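Local coordinates for protein uronate dehydrogenase (Agrobacterium tumefaciens, PDB 3RFX) that oxidises uronic acids such as galacturonate and glucuronate with NAD as hydride acceptor, using a Rossmann fold of the short-chain dehydrogenase type, at residues A[82-86]-A[87-91]; A[97-100]-A[101-105]. The protein carries 1 engineered substitution. All coordinates share one frame; numbering follows the deposited sequence.

Contact 1 of 2, residues A[82-86]-A[87-91]; sequences QILQG and NIIGL
Leu84 meets the CD1 methyls of Ile88 and Ile89 on the tightly packed flank of this helical turn. Its branch carbon CG, anti to the backbone N (chi1 -175°), lies 4.1 Å from Ile89 CD1, and its own CD1 methyl comes to 4.0 Å from Ile88 CD1. Branched aliphatic chains suit this flank: Leu84 and Ile89 also pack on Leu84 of a second subunit, and Ile88 on Phe142 of both subunits. The backbone widens here into a pi-type turn: Leu84 O accepts Ile89 N, five residues on, at 2.9 Å and almost in line with the carbonyl, and Ile88 N, four on, at 3.3 Å from above the carbonyl plane. One residue earlier the pairing is still alpha-helical, with Asn87 N bonded to Ile83 O at 2.8 Å. The buried amide of Asn87 is satisfied by Ile74 N and Ser139 OG. The looser side is that of partly exposed Gln85, whose bent chain puts NE2 3.7 Å from Ile89 CD1. Gly86 touches the bound NAD as part of its pocket; at Gly90 a CB would collide with Gly86 O. This is the cofactor-side part of the helix in a Rossmann-fold beta-alpha-beta unit, also lining a subunit interface.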
# COMPACT_ATOMS: atom_id res chain seq x y z
N GLN A 82 -27.50 29.55 -0.54
CA GLN A 82 -27.11 29.71 -1.93
C GLN A 82 -26.41 28.46 -2.48
O GLN A 82 -26.56 28.11 -3.65
CB GLN A 82 -26.19 30.91 -2.09
CG GLN A 82 -26.76 32.20 -1.50
CD GLN A 82 -25.80 33.36 -1.62
OE1 GLN A 82 -25.01 33.43 -2.56
NE2 GLN A 82 -25.86 34.27 -0.66
N ILE A 83 -25.60 27.82 -1.64
CA ILE A 83 -24.87 26.60 -2.02
C ILE A 83 -25.88 25.48 -2.27
O ILE A 83 -25.79 24.75 -3.26
CB ILE A 83 -23.94 26.14 -0.89
CG1 ILE A 83 -22.94 27.24 -0.54
CG2 ILE A 83 -23.20 24.85 -1.26
CD1 ILE A 83 -21.78 27.29 -1.44
N LEU A 84 -26.82 25.35 -1.34
CA LEU A 84 -27.89 24.35 -1.44
C LEU A 84 -28.59 24.43 -2.79
O LEU A 84 -28.80 23.42 -3.46
CB LEU A 84 -28.90 24.57 -0.31
CG LEU A 84 -30.02 23.53 -0.18
CD1 LEU A 84 -29.45 22.20 0.31
CD2 LEU A 84 -31.09 24.05 0.78
N GLN A 85 -28.93 25.65 -3.21
CA GLN A 85 -29.64 25.84 -4.47
C GLN A 85 -28.82 25.51 -5.71
O GLN A 85 -29.28 24.79 -6.60
CB GLN A 85 -30.19 27.28 -4.55
CG GLN A 85 -31.14 27.64 -3.42
CD GLN A 85 -32.51 27.00 -3.58
OE1 GLN A 85 -33.03 26.89 -4.69
NE2 GLN A 85 -33.10 26.57 -2.47
N GLY A 86 -27.60 26.04 -5.78
CA GLY A 86 -26.79 25.91 -6.98
C GLY A 86 -26.03 24.59 -7.11
O GLY A 86 -25.83 24.09 -8.23
N ASN A 87 -25.61 24.02 -5.99
CA ASN A 87 -24.66 22.91 -6.00
C ASN A 87 -25.23 21.59 -5.50
O ASN A 87 -24.62 20.53 -5.70
CB ASN A 87 -23.43 23.24 -5.14
CG ASN A 87 -22.61 24.37 -5.71
OD1 ASN A 87 -22.99 25.01 -6.70
ND2 ASN A 87 -21.45 24.62 -5.10
N ILE A 88 -26.37 21.65 -4.82
CA ILE A 88 -26.94 20.45 -4.24
C ILE A 88 -28.24 20.12 -4.98
O ILE A 88 -28.29 19.15 -5.73
CB ILE A 88 -27.12 20.59 -2.72
CG1 ILE A 88 -25.73 20.76 -2.07
CG2 ILE A 88 -27.80 19.36 -2.13
CD1 ILE A 88 -25.74 20.87 -0.58
N ILE A 89 -29.26 20.95 -4.81
CA ILE A 89 -30.47 20.83 -5.60
C ILE A 89 -30.14 20.91 -7.09
O ILE A 89 -30.64 20.10 -7.88
CB ILE A 89 -31.49 21.93 -5.23
CG1 ILE A 89 -31.91 21.77 -3.77
CG2 ILE A 89 -32.69 21.88 -6.19
CD1 ILE A 89 -32.70 22.96 -3.22
N GLY A 90 -29.29 21.85 -7.46
CA GLY A 90 -28.90 22.01 -8.85
C GLY A 90 -28.26 20.78 -9.46
O GLY A 90 -28.50 20.46 -10.63
N LEU A 91 -27.43 20.10 -8.68
CA LEU A 91 -26.76 18.89 -9.17
C LEU A 91 -27.76 17.76 -9.35
O LEU A 91 -27.73 17.06 -10.35
CB LEU A 91 -25.62 18.46 -8.22
CG LEU A 91 -24.22 18.82 -8.72
CD1 LEU A 91 -23.78 17.94 -9.88
CD2 LEU A 91 -24.17 20.30 -9.13

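Contact 2 of 2, residues A[97-100]-A[101-105]; sequences AARA and HGQPR. With PO4 (phosphate ion), chain E.
Ala98 O receives two backbone hydrogen bonds from the chain that leaves the helix. Gln103 N lies 2.9 Å from Ala98 O and His101 N 3.0 Å from it, the two donors coming from opposite faces of the carbonyl plane, so one oxygen holds both limbs of the turn. The chain takes two successive left-handed residues, Gly102 (phi 90°) and Gln103; at Gly102 a side chain would press on the preceding carbonyl.

Apolar contact is modest: the Pro104 ring sets CD 4.0 Å from Ala98 CB, and small alanine leaves room for it. Gln103 lays its CG 3.9 Å from Arg99 CA.

Polar contacts gather round His101. CG anti to the carbonyl carbon (chi1 -64°) turns the ring back along the helix, where CD2 makes a close carbon-to-oxygen approach, 3.2 Å from Ala97 O at the ring edge. ND1 donates to phosphate O1 at 2.6 Å, while NE2 bonds to Asn59 OD1; with an acceptor at each ring nitrogen, the imidazole is probably doubly protonated, which the nearby anion, probably from the crystallisation liquor, would favour. Gln103 NE2 bonds to Phe154 O, and Arg99 forms a salt bridge with Glu96. Such a glycine-containing turn at a helix C-terminus leads into strand 105-111, completing a Rossmann beta-alpha-beta crossover.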
# COMPACT_ATOMS: atom_id res chain seq x y z
N ALA A 97 -32.00 15.35 -15.29
CA ALA A 97 -32.25 15.82 -16.64
C ALA A 97 -31.43 15.03 -17.65
O ALA A 97 -31.91 14.65 -18.72
CB ALA A 97 -31.96 17.30 -16.76
N ALA A 98 -30.17 14.77 -17.31
CA ALA A 98 -29.32 13.98 -18.19
C ALA A 98 -29.89 12.57 -18.32
O ALA A 98 -29.89 11.99 -19.40
CB ALA A 98 -27.88 13.94 -17.65
N ARG A 99 -30.36 12.02 -17.21
CA ARG A 99 -30.86 10.65 -17.20
C ARG A 99 -32.09 10.53 -18.11
O ARG A 99 -32.33 9.49 -18.72
CB ARG A 99 -31.19 10.21 -15.77
CG ARG A 99 -31.65 8.76 -15.68
CD ARG A 99 -31.72 8.27 -14.25
NE ARG A 99 -32.83 8.85 -13.49
CZ ARG A 99 -34.06 8.36 -13.49
NH1 ARG A 99 -34.35 7.28 -14.22
NH2 ARG A 99 -35.01 8.95 -12.76
N ALA A 100 -32.85 11.62 -18.21
CA ALA A 100 -34.06 11.66 -19.03
C ALA A 100 -33.78 11.93 -20.50
O ALA A 100 -34.66 11.75 -21.34
CB ALA A 100 -35.03 12.70 -18.47
N HIS A 101 -32.55 12.34 -20.83
CA HIS A 101 -32.22 12.73 -22.19
C HIS A 101 -30.96 12.09 -22.77
O HIS A 101 -30.15 12.77 -23.41
CB HIS A 101 -32.18 14.26 -22.32
CG HIS A 101 -33.50 14.92 -22.06
ND1 HIS A 101 -34.49 14.98 -23.02
CD2 HIS A 101 -34.01 15.48 -20.94
CE1 HIS A 101 -35.55 15.59 -22.50
NE2 HIS A 101 -35.29 15.90 -21.25
N GLY A 102 -30.79 10.79 -22.56
CA GLY A 102 -29.75 10.05 -23.25
C GLY A 102 -28.40 10.00 -22.54
O GLY A 102 -27.42 9.51 -23.10
N GLN A 103 -28.38 10.48 -21.30
CA GLN A 103 -27.16 10.49 -20.48
C GLN A 103 -25.95 11.05 -21.20
O GLN A 103 -24.92 10.39 -21.31
CB GLN A 103 -26.88 9.08 -19.91
CG GLN A 103 -28.02 8.61 -19.03
CD GLN A 103 -27.84 7.23 -18.42
OE1 GLN A 103 -28.70 6.77 -17.67
NE2 GLN A 103 -26.72 6.57 -18.72
N PRO A 104 -26.07 12.29 -21.70
CA PRO A 104 -24.91 12.94 -22.32
C PRO A 104 -23.76 12.96 -21.32
O PRO A 104 -23.99 13.19 -20.13
CB PRO A 104 -25.42 14.36 -22.58
CG PRO A 104 -26.50 14.56 -21.56
CD PRO A 104 -27.19 13.23 -21.52
N ARG A 105 -22.55 12.70 -21.79
CA ARG A 105 -21.37 12.68 -20.93
C ARG A 105 -21.16 14.06 -20.28
O ARG A 105 -21.35 15.09 -20.94
CB ARG A 105 -20.15 12.30 -21.77
CG ARG A 105 -18.85 12.13 -20.99
CD ARG A 105 -17.79 11.50 -21.86
NE ARG A 105 -18.07 10.08 -22.12
CZ ARG A 105 -17.30 9.31 -22.88
NH1 ARG A 105 -16.22 9.81 -23.46
NH2 ARG A 105 -17.62 8.02 -23.07
P PO4 E . -33.91 13.17 -26.06
O1 PO4 E . -34.74 13.07 -24.81
O2 PO4 E . -32.97 11.99 -26.14
O3 PO4 E . -34.83 13.13 -27.26
O4 PO4 E . -33.12 14.47 -26.04

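Overall arrangement
Both contacts belong to helix 80-100, in series along the chain, with centres about 19 Å apart and no touch between them. Contact 1 is largely buried: aliphatic side chains face a second subunit, and a glycine lies beside the NAD. Contact 2, at the far end, is only partly buried, and polar groups accordingly take a larger share, among them a histidine that binds a phosphate. The doubly bonded carbonyls differ in their donors: in contact 1 these are neighbouring residues, four and five on, within a helix that continues, whereas in contact 2 they stand three and five on as the helix ends and the chain departs toward strand 105-111. Together they mark the cofactor end and the exit of one helical crossover.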